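Long-range contacts in bifunctional enzyme cysn/cysc (PDB 4BZP), which phosphorylates adenosine 5'-phosphosulfate at its 3'-hydroxyl with ATP, the kinase step of sulfate activation in Mycobacterium tuberculosis: residues P3-S14 with D75-S86; S67-D75 with A95-I104. All coordinates share one frame; numbering follows the deposited sequence.

From the N terminus, strand 6-11 forms the central strand of the parallel sheet and leads into the P-loop at the ADP site. The chain then passes through helix 18-31, strand 36-38 and helix 56-75 before strand 79-82 returns beside the first strand; contact 1 (3-14 with 75-86) closes that excursion. Contact 2 (67-75 with 95-104) closes a shorter one, laying helix 89-101 along helix 56-75 on one face of the sheet. In sequence the segments alternate, so the two contacts cross, and they share Asp75. Gly5 N to Ala74 O, a probable hydrogen bond, and the Thr7-His99 hydrogen bond tie the sheet to the helix pair.

Contact 1 (P3-S14 with D75-S86); sequences PRGKTVWFTGLS and DCGHLVLVPAIS. With ADP (adenosine-5'-diphosphate), chain C.
Two neighbouring parallel strands of the P-loop kinase sheet meet here, 6-11 leading into the nucleotide-binding loop and 79-82 beside it, with axes 4.7 Å apart and 12° from parallel. Val8 sits at the middle of the ladder: its N donates to Val80 O at 2.8 Å and its O accepts from Val82 N at 2.9 Å. Lys6 O to Val80 N and Phe10 N to Val82 O extend the run.

On the face carrying Thr7, Trp9, Val80 and Val82, CG1 of Val82 lies over the six-membered ring of Trp9, 4.0 Å from its centroid. Trp9 reaches it because CG is anti to the backbone N (chi1 -167°), which lays the indole beside the neighbouring strand. On the other face Leu81 CD2 packs 3.9 Å from Val8 CB, the two lying alongside each other, and in the conformer modelled here also meets the edge of the Phe10 ring.

Where strand 6-11 gives way to the loop, Ile85 O takes a hydrogen bond from Gly12 N at 3.2 Å. Thr11 OG1 lies 2.8 Å from Ile85 O and 2.9 Å from Ser86 O, and also bonds Tyr145 OH. Leu13 and Ser14 continue into the ADP pocket, where Lys18 NZ bonds both Gly12 O and the nucleotide. The Gly12-Ile85 bond therefore couples the start of the phosphate-binding loop to the turn that follows strand 79-82.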
# COMPACT_ATOMS: atom_id res chain seq x y z
N PRO A 3 -14.28 -10.31 6.01
CA PRO A 3 -13.59 -11.33 5.20
C PRO A 3 -12.49 -10.74 4.28
O PRO A 3 -12.63 -9.61 3.80
CB PRO A 3 -14.72 -11.93 4.35
CG PRO A 3 -15.99 -11.60 5.06
CD PRO A 3 -15.74 -10.30 5.75
N ARG A 4 -11.43 -11.51 4.07
CA ARG A 4 -10.41 -11.20 3.07
C ARG A 4 -11.02 -10.97 1.70
O ARG A 4 -11.97 -11.64 1.25
CB ARG A 4 -9.43 -12.37 2.93
CG ARG A 4 -8.26 -12.33 3.89
CD ARG A 4 -7.57 -13.69 3.85
NE ARG A 4 -6.44 -13.74 4.76
CZ ARG A 4 -5.69 -14.82 4.98
NH1 ARG A 4 -5.92 -15.98 4.32
NH2 ARG A 4 -4.70 -14.73 5.87
N GLY A 5 -10.46 -9.96 1.03
CA GLY A 5 -10.77 -9.69 -0.35
C GLY A 5 -9.94 -10.58 -1.29
O GLY A 5 -9.40 -11.60 -0.90
N LYS A 6 -9.87 -10.15 -2.51
CA LYS A 6 -9.29 -10.91 -3.60
C LYS A 6 -8.74 -9.91 -4.57
O LYS A 6 -9.12 -8.73 -4.55
CB LYS A 6 -10.38 -11.68 -4.34
CG LYS A 6 -11.29 -12.54 -3.49
CD LYS A 6 -12.33 -13.29 -4.25
CE LYS A 6 -13.23 -14.06 -3.26
NZ LYS A 6 -14.40 -14.57 -4.02
N THR A 7 -7.88 -10.40 -5.48
CA THR A 7 -7.31 -9.56 -6.53
C THR A 7 -7.58 -10.05 -7.93
O THR A 7 -7.37 -11.22 -8.23
CB THR A 7 -5.78 -9.39 -6.36
OG1 THR A 7 -5.55 -8.72 -5.10
CG2 THR A 7 -5.11 -8.60 -7.49
N VAL A 8 -8.05 -9.14 -8.79
CA VAL A 8 -8.14 -9.37 -10.21
C VAL A 8 -6.99 -8.63 -10.88
O VAL A 8 -6.92 -7.40 -10.81
CB VAL A 8 -9.48 -8.86 -10.76
CG1 VAL A 8 -9.55 -9.12 -12.26
CG2 VAL A 8 -10.63 -9.53 -10.05
N TRP A 9 -6.10 -9.36 -11.52
CA TRP A 9 -4.87 -8.84 -12.14
C TRP A 9 -5.07 -8.89 -13.62
O TRP A 9 -5.05 -10.00 -14.25
CB TRP A 9 -3.68 -9.69 -11.71
CG TRP A 9 -2.34 -9.14 -12.00
CD1 TRP A 9 -1.63 -9.30 -13.12
CD2 TRP A 9 -1.53 -8.33 -11.11
NE1 TRP A 9 -0.43 -8.62 -13.01
CE2 TRP A 9 -0.34 -8.05 -11.77
CE3 TRP A 9 -1.70 -7.83 -9.82
CZ2 TRP A 9 0.69 -7.28 -11.17
CZ3 TRP A 9 -0.67 -7.07 -9.27
CH2 TRP A 9 0.44 -6.81 -9.96
N PHE A 10 -5.29 -7.74 -14.25
CA PHE A 10 -5.40 -7.71 -15.66
C PHE A 10 -4.05 -7.84 -16.34
O PHE A 10 -2.92 -7.69 -15.78
CB PHE A 10 -6.07 -6.44 -16.13
CG PHE A 10 -7.50 -6.34 -15.75
CD1 PHE A 10 -7.86 -5.84 -14.52
CD2 PHE A 10 -8.49 -6.77 -16.61
CE1 PHE A 10 -9.18 -5.79 -14.15
CE2 PHE A 10 -9.81 -6.73 -16.24
CZ PHE A 10 -10.16 -6.18 -15.02
N THR A 11 -4.16 -8.12 -17.60
CA THR A 11 -2.96 -8.08 -18.47
C THR A 11 -3.46 -7.94 -19.90
O THR A 11 -4.51 -8.46 -20.26
CB THR A 11 -2.05 -9.30 -18.25
OG1 THR A 11 -0.91 -9.19 -19.12
CG2 THR A 11 -2.78 -10.62 -18.50
N GLY A 12 -2.71 -7.22 -20.71
CA GLY A 12 -3.02 -7.00 -22.11
C GLY A 12 -2.38 -5.73 -22.61
O GLY A 12 -1.97 -4.86 -21.83
N LEU A 13 -2.39 -5.58 -23.93
CA LEU A 13 -1.84 -4.45 -24.56
C LEU A 13 -2.45 -3.13 -24.13
O LEU A 13 -3.60 -3.07 -23.69
CB LEU A 13 -1.96 -4.57 -26.09
CG LEU A 13 -1.25 -5.74 -26.72
CD1 LEU A 13 -1.58 -5.81 -28.21
CD2 LEU A 13 0.25 -5.66 -26.57
N SER A 14 -1.72 -2.04 -24.27
CA SER A 14 -2.30 -0.71 -24.12
C SER A 14 -3.54 -0.59 -24.99
O SER A 14 -3.51 -0.95 -26.16
CB SER A 14 -1.30 0.37 -24.53
OG SER A 14 -1.79 1.65 -24.32
N ASP A 75 -6.23 -7.97 2.06
CA ASP A 75 -6.26 -8.43 3.44
C ASP A 75 -7.14 -7.48 4.29
O ASP A 75 -7.77 -7.96 5.26
CB ASP A 75 -4.81 -8.61 3.91
CG ASP A 75 -4.73 -9.22 5.26
OD1 ASP A 75 -4.95 -10.45 5.34
OD2 ASP A 75 -4.47 -8.43 6.19
N CYS A 76 -7.24 -6.20 3.93
CA CYS A 76 -8.15 -5.20 4.51
C CYS A 76 -9.62 -5.31 4.01
O CYS A 76 -10.44 -4.46 4.29
CB CYS A 76 -7.63 -3.76 4.19
SG CYS A 76 -6.26 -3.30 5.17
N GLY A 77 -9.91 -6.33 3.19
CA GLY A 77 -11.26 -6.66 2.79
C GLY A 77 -11.70 -6.23 1.40
O GLY A 77 -12.86 -6.43 1.00
N HIS A 78 -10.84 -5.57 0.65
CA HIS A 78 -11.22 -5.03 -0.64
C HIS A 78 -11.07 -6.02 -1.80
O HIS A 78 -10.17 -6.86 -1.77
CB HIS A 78 -10.35 -3.81 -0.97
CG HIS A 78 -10.41 -2.73 0.05
ND1 HIS A 78 -11.41 -1.79 0.05
CD2 HIS A 78 -9.59 -2.44 1.07
CE1 HIS A 78 -11.20 -0.96 1.07
NE2 HIS A 78 -10.12 -1.35 1.71
N LEU A 79 -11.93 -5.84 -2.80
CA LEU A 79 -11.81 -6.50 -4.07
C LEU A 79 -10.95 -5.58 -4.91
O LEU A 79 -11.38 -4.49 -5.28
CB LEU A 79 -13.18 -6.74 -4.70
CG LEU A 79 -13.23 -7.61 -5.96
CD1 LEU A 79 -12.68 -6.90 -7.18
CD2 LEU A 79 -12.52 -8.93 -5.75
N VAL A 80 -9.72 -6.00 -5.16
CA VAL A 80 -8.70 -5.16 -5.81
C VAL A 80 -8.64 -5.46 -7.31
O VAL A 80 -8.59 -6.62 -7.68
CB VAL A 80 -7.32 -5.36 -5.19
CG1 VAL A 80 -6.28 -4.38 -5.76
CG2 VAL A 80 -7.38 -5.17 -3.67
N LEU A 81 -8.65 -4.43 -8.12
CA LEU A 81 -8.64 -4.55 -9.58
C LEU A 81 -7.41 -3.85 -10.08
O LEU A 81 -7.24 -2.63 -9.81
CB LEU A 81 -9.88 -3.90 -10.14
CG LEU A 81 -11.17 -4.55 -9.64
CD1 LEU A 81 -12.31 -3.57 -9.44
CD2 LEU A 81 -11.60 -5.64 -10.60
N VAL A 82 -6.51 -4.56 -10.75
CA VAL A 82 -5.19 -4.00 -11.15
C VAL A 82 -5.10 -4.02 -12.65
O VAL A 82 -4.84 -5.07 -13.27
CB VAL A 82 -4.06 -4.83 -10.56
CG1 VAL A 82 -2.71 -4.19 -10.90
CG2 VAL A 82 -4.23 -4.98 -9.07
N PRO A 83 -5.28 -2.84 -13.29
CA PRO A 83 -5.25 -2.79 -14.75
C PRO A 83 -3.91 -2.46 -15.37
O PRO A 83 -3.87 -1.62 -16.33
CB PRO A 83 -6.24 -1.69 -15.04
CG PRO A 83 -6.08 -0.74 -13.92
CD PRO A 83 -5.85 -1.60 -12.72
N ALA A 84 -2.91 -3.25 -15.07
CA ALA A 84 -1.56 -3.03 -15.62
C ALA A 84 -1.33 -3.89 -16.84
O ALA A 84 -1.92 -4.96 -17.00
CB ALA A 84 -0.52 -3.30 -14.55
N ILE A 85 -0.47 -3.43 -17.72
CA ILE A 85 -0.17 -4.15 -18.93
C ILE A 85 0.41 -5.51 -18.57
O ILE A 85 0.02 -6.53 -19.18
CB ILE A 85 0.77 -3.38 -19.85
CG1 ILE A 85 0.02 -2.18 -20.44
CG2 ILE A 85 1.31 -4.25 -21.02
CD1 ILE A 85 0.90 -1.24 -21.20
N SER A 86 1.38 -5.51 -17.63
CA SER A 86 2.00 -6.74 -17.12
C SER A 86 2.46 -7.61 -18.30
O SER A 86 1.93 -8.71 -18.49
CB SER A 86 0.97 -7.50 -16.25
OG SER A 86 0.77 -6.86 -15.00
PB ADP C . -6.27 -0.23 -21.27
O1B ADP C . -5.05 0.61 -21.80
O2B ADP C . -6.06 -1.70 -21.39
O3B ADP C . -6.72 0.26 -19.93
PA ADP C . -8.77 0.99 -22.17
O1A ADP C . -8.36 2.40 -22.02
O2A ADP C . -9.66 0.42 -21.11
O3A ADP C . -7.46 0.10 -22.30
O5' ADP C . -9.47 0.67 -23.58
C5' ADP C . -9.14 1.42 -24.72
C4' ADP C . -10.46 2.02 -25.24
O4' ADP C . -11.12 1.01 -25.98
C3' ADP C . -11.45 2.60 -24.23
O3' ADP C . -11.47 4.00 -24.35
C2' ADP C . -12.77 2.12 -24.73
O2' ADP C . -13.45 3.27 -25.30
C1' ADP C . -12.52 1.12 -25.81
N9 ADP C . -12.98 -0.23 -25.41
C8 ADP C . -12.35 -1.01 -24.48
N7 ADP C . -12.97 -2.19 -24.30
C5 ADP C . -14.02 -2.16 -25.19
C6 ADP C . -15.07 -3.11 -25.47
N6 ADP C . -15.14 -4.31 -24.86
N1 ADP C . -15.96 -2.69 -26.41
C2 ADP C . -15.88 -1.51 -27.00
N3 ADP C . -14.95 -0.55 -26.77
C4 ADP C . -14.04 -0.86 -25.83
O HOH W 1 -1.75 -6.06 -13.87

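Contact 2 (S67-D75 with A95-I104); sequences SHVATLLAD and ARKVHADAGI
The imidazole of His99 has Thr71 CG2, in the conformer given here, standing over the centre of one face, 3.4 Å from the centroid and only 2° off the ring normal, a CH-pi contact, while Ala70 CB and Ala95 O lie at its edge. On the ring of His68, Val98 CG1 rests over one face, displaced toward the rim and 3.8 Å from the centroid. These contacts join two helices on one face of the P-loop kinase sheet, 56-75 and 89-101, whose segments run in roughly the same direction with axes 9.2 Å apart and a crossing angle of -31°.

In that same conformer Thr71 delivers its methyl because CG2 is anti to the carbonyl carbon while OG1 takes the place between N and C (chi1 66°). Val98 is forked across the partner helix: CG1 goes to His68, and CG2 reaches Ser67 OG at 3.5 Å as well as His68 NE2. Ser67 OG itself is bonded back to Arg64 O. Further along, Ile104, just past the Schellman turn at Gly103, sets CG2 3.6 Å from Ala74 CB and closes the interface at the C-terminal ends of the two segments.

Both nitrogens of the His99 ring are engaged, which fixes its rotation. NE2 is hydrogen-bonded to Thr7 OG1 on strand 6-11, so this side chain ties its helix to the sheet while receiving the Thr71 methyl. ND1 donates one turn back to Ala95 O at 2.9 Å, approaching from the face of that carbonyl opposite the one reached by His99 N.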
# COMPACT_ATOMS: atom_id res chain seq x y z
N SER A 67 1.86 -5.64 -6.61
CA SER A 67 1.37 -6.90 -6.09
C SER A 67 1.26 -6.93 -4.56
O SER A 67 0.29 -7.48 -4.04
CB SER A 67 2.16 -8.09 -6.61
OG SER A 67 3.45 -8.23 -6.02
N HIS A 68 2.19 -6.31 -3.86
CA HIS A 68 2.13 -6.23 -2.40
C HIS A 68 1.09 -5.25 -1.90
O HIS A 68 0.41 -5.51 -0.91
CB HIS A 68 3.52 -5.87 -1.86
CG HIS A 68 4.48 -7.01 -1.92
ND1 HIS A 68 4.42 -8.11 -1.09
CD2 HIS A 68 5.56 -7.19 -2.70
CE1 HIS A 68 5.37 -8.96 -1.42
NE2 HIS A 68 6.06 -8.44 -2.41
N VAL A 69 0.88 -4.13 -2.60
CA VAL A 69 -0.18 -3.21 -2.23
C VAL A 69 -1.51 -3.89 -2.43
O VAL A 69 -2.40 -3.78 -1.59
CB VAL A 69 -0.08 -1.87 -2.95
CG1 VAL A 69 -1.27 -1.00 -2.62
CG2 VAL A 69 1.26 -1.22 -2.64
N ALA A 70 -1.66 -4.62 -3.53
CA ALA A 70 -2.91 -5.35 -3.72
C ALA A 70 -3.16 -6.36 -2.62
O ALA A 70 -4.31 -6.49 -2.18
CB ALA A 70 -2.88 -6.04 -5.06
N THR A 71 -2.14 -7.08 -2.18
CA THR A 71 -2.37 -8.10 -1.12
C THR A 71 -2.73 -7.41 0.14
O THR A 71 -3.60 -7.91 0.89
CB THR A 71 -1.22 -9.09 -0.82
OG1 THR A 71 -0.11 -8.36 -0.28
CG2 THR A 71 -0.86 -9.90 -2.04
N LEU A 72 -2.14 -6.27 0.42
CA LEU A 72 -2.48 -5.49 1.62
C LEU A 72 -3.94 -5.03 1.60
O LEU A 72 -4.69 -5.20 2.58
CB LEU A 72 -1.50 -4.33 1.78
CG LEU A 72 -1.79 -3.26 2.83
CD1 LEU A 72 -1.78 -3.98 4.14
CD2 LEU A 72 -0.78 -2.12 2.81
N LEU A 73 -4.37 -4.47 0.47
CA LEU A 73 -5.74 -4.00 0.36
C LEU A 73 -6.69 -5.17 0.46
O LEU A 73 -7.77 -5.05 1.03
CB LEU A 73 -5.96 -3.24 -0.92
CG LEU A 73 -5.28 -1.87 -1.04
CD1 LEU A 73 -5.35 -1.36 -2.48
CD2 LEU A 73 -5.92 -0.88 -0.05
N ALA A 74 -6.36 -6.29 -0.15
CA ALA A 74 -7.21 -7.48 -0.06
C ALA A 74 -7.31 -7.97 1.35
O ALA A 74 -8.39 -8.35 1.81
CB ALA A 74 -6.68 -8.56 -0.98
N ASP A 75 -6.23 -7.97 2.06
CA ASP A 75 -6.26 -8.43 3.44
C ASP A 75 -7.14 -7.48 4.29
O ASP A 75 -7.77 -7.96 5.26
CB ASP A 75 -4.81 -8.61 3.91
CG ASP A 75 -4.73 -9.22 5.26
OD1 ASP A 75 -4.95 -10.45 5.34
OD2 ASP A 75 -4.47 -8.43 6.19
N ALA A 95 3.56 -11.95 -9.26
CA ALA A 95 2.43 -11.31 -8.61
C ALA A 95 1.45 -12.37 -8.05
O ALA A 95 0.96 -12.20 -6.91
CB ALA A 95 1.69 -10.41 -9.56
N ARG A 96 1.22 -13.45 -8.77
CA ARG A 96 0.35 -14.52 -8.28
C ARG A 96 0.98 -15.11 -7.00
O ARG A 96 0.27 -15.32 -6.03
CB ARG A 96 0.16 -15.56 -9.33
CG ARG A 96 -0.68 -16.69 -8.80
CD ARG A 96 -0.85 -17.77 -9.83
NE ARG A 96 -1.73 -17.38 -10.95
CZ ARG A 96 -3.04 -17.50 -10.97
NH1 ARG A 96 -3.74 -17.86 -9.89
NH2 ARG A 96 -3.72 -17.15 -12.07
N LYS A 97 2.28 -15.34 -7.03
CA LYS A 97 2.95 -16.00 -5.88
C LYS A 97 2.86 -15.09 -4.66
O LYS A 97 2.65 -15.57 -3.53
CB LYS A 97 4.39 -16.31 -6.23
CG LYS A 97 5.15 -16.86 -5.04
CD LYS A 97 6.51 -17.29 -5.50
CE LYS A 97 7.39 -17.60 -4.29
NZ LYS A 97 6.73 -18.66 -3.50
N VAL A 98 3.00 -13.79 -4.77
CA VAL A 98 2.83 -12.89 -3.66
C VAL A 98 1.45 -13.13 -3.03
O VAL A 98 1.29 -13.12 -1.80
CB VAL A 98 3.05 -11.41 -4.07
CG1 VAL A 98 2.57 -10.45 -3.02
CG2 VAL A 98 4.54 -11.15 -4.35
N HIS A 99 0.43 -13.21 -3.86
CA HIS A 99 -0.93 -13.43 -3.36
C HIS A 99 -1.07 -14.80 -2.73
O HIS A 99 -1.60 -14.89 -1.60
CB HIS A 99 -1.93 -13.23 -4.49
CG HIS A 99 -2.17 -11.79 -4.80
ND1 HIS A 99 -1.24 -11.01 -5.44
CD2 HIS A 99 -3.20 -10.98 -4.48
CE1 HIS A 99 -1.71 -9.77 -5.54
NE2 HIS A 99 -2.89 -9.73 -4.94
N ALA A 100 -0.58 -15.82 -3.38
CA ALA A 100 -0.73 -17.18 -2.84
C ALA A 100 0.00 -17.28 -1.50
O ALA A 100 -0.52 -17.94 -0.58
CB ALA A 100 -0.21 -18.19 -3.84
N ASP A 101 1.18 -16.71 -1.41
CA ASP A 101 1.94 -16.75 -0.14
C ASP A 101 1.16 -16.08 0.99
O ASP A 101 1.29 -16.50 2.18
CB ASP A 101 3.30 -16.07 -0.27
CG ASP A 101 4.32 -16.82 -1.10
OD1 ASP A 101 4.16 -18.00 -1.38
OD2 ASP A 101 5.33 -16.15 -1.44
N ALA A 102 0.37 -15.05 0.67
CA ALA A 102 -0.47 -14.34 1.63
C ALA A 102 -1.83 -14.96 1.87
O ALA A 102 -2.63 -14.41 2.68
CB ALA A 102 -0.64 -12.93 1.15
N GLY A 103 -2.18 -16.02 1.17
CA GLY A 103 -3.48 -16.53 1.32
C GLY A 103 -4.62 -15.85 0.60
O GLY A 103 -5.77 -16.07 0.92
N ILE A 104 -4.29 -15.05 -0.41
CA ILE A 104 -5.29 -14.21 -1.07
C ILE A 104 -5.61 -14.74 -2.47
O ILE A 104 -4.67 -14.95 -3.25
CB ILE A 104 -4.82 -12.74 -1.21
CG1 ILE A 104 -4.57 -12.15 0.18
CG2 ILE A 104 -5.83 -11.87 -1.95
CD1 ILE A 104 -5.76 -12.08 1.10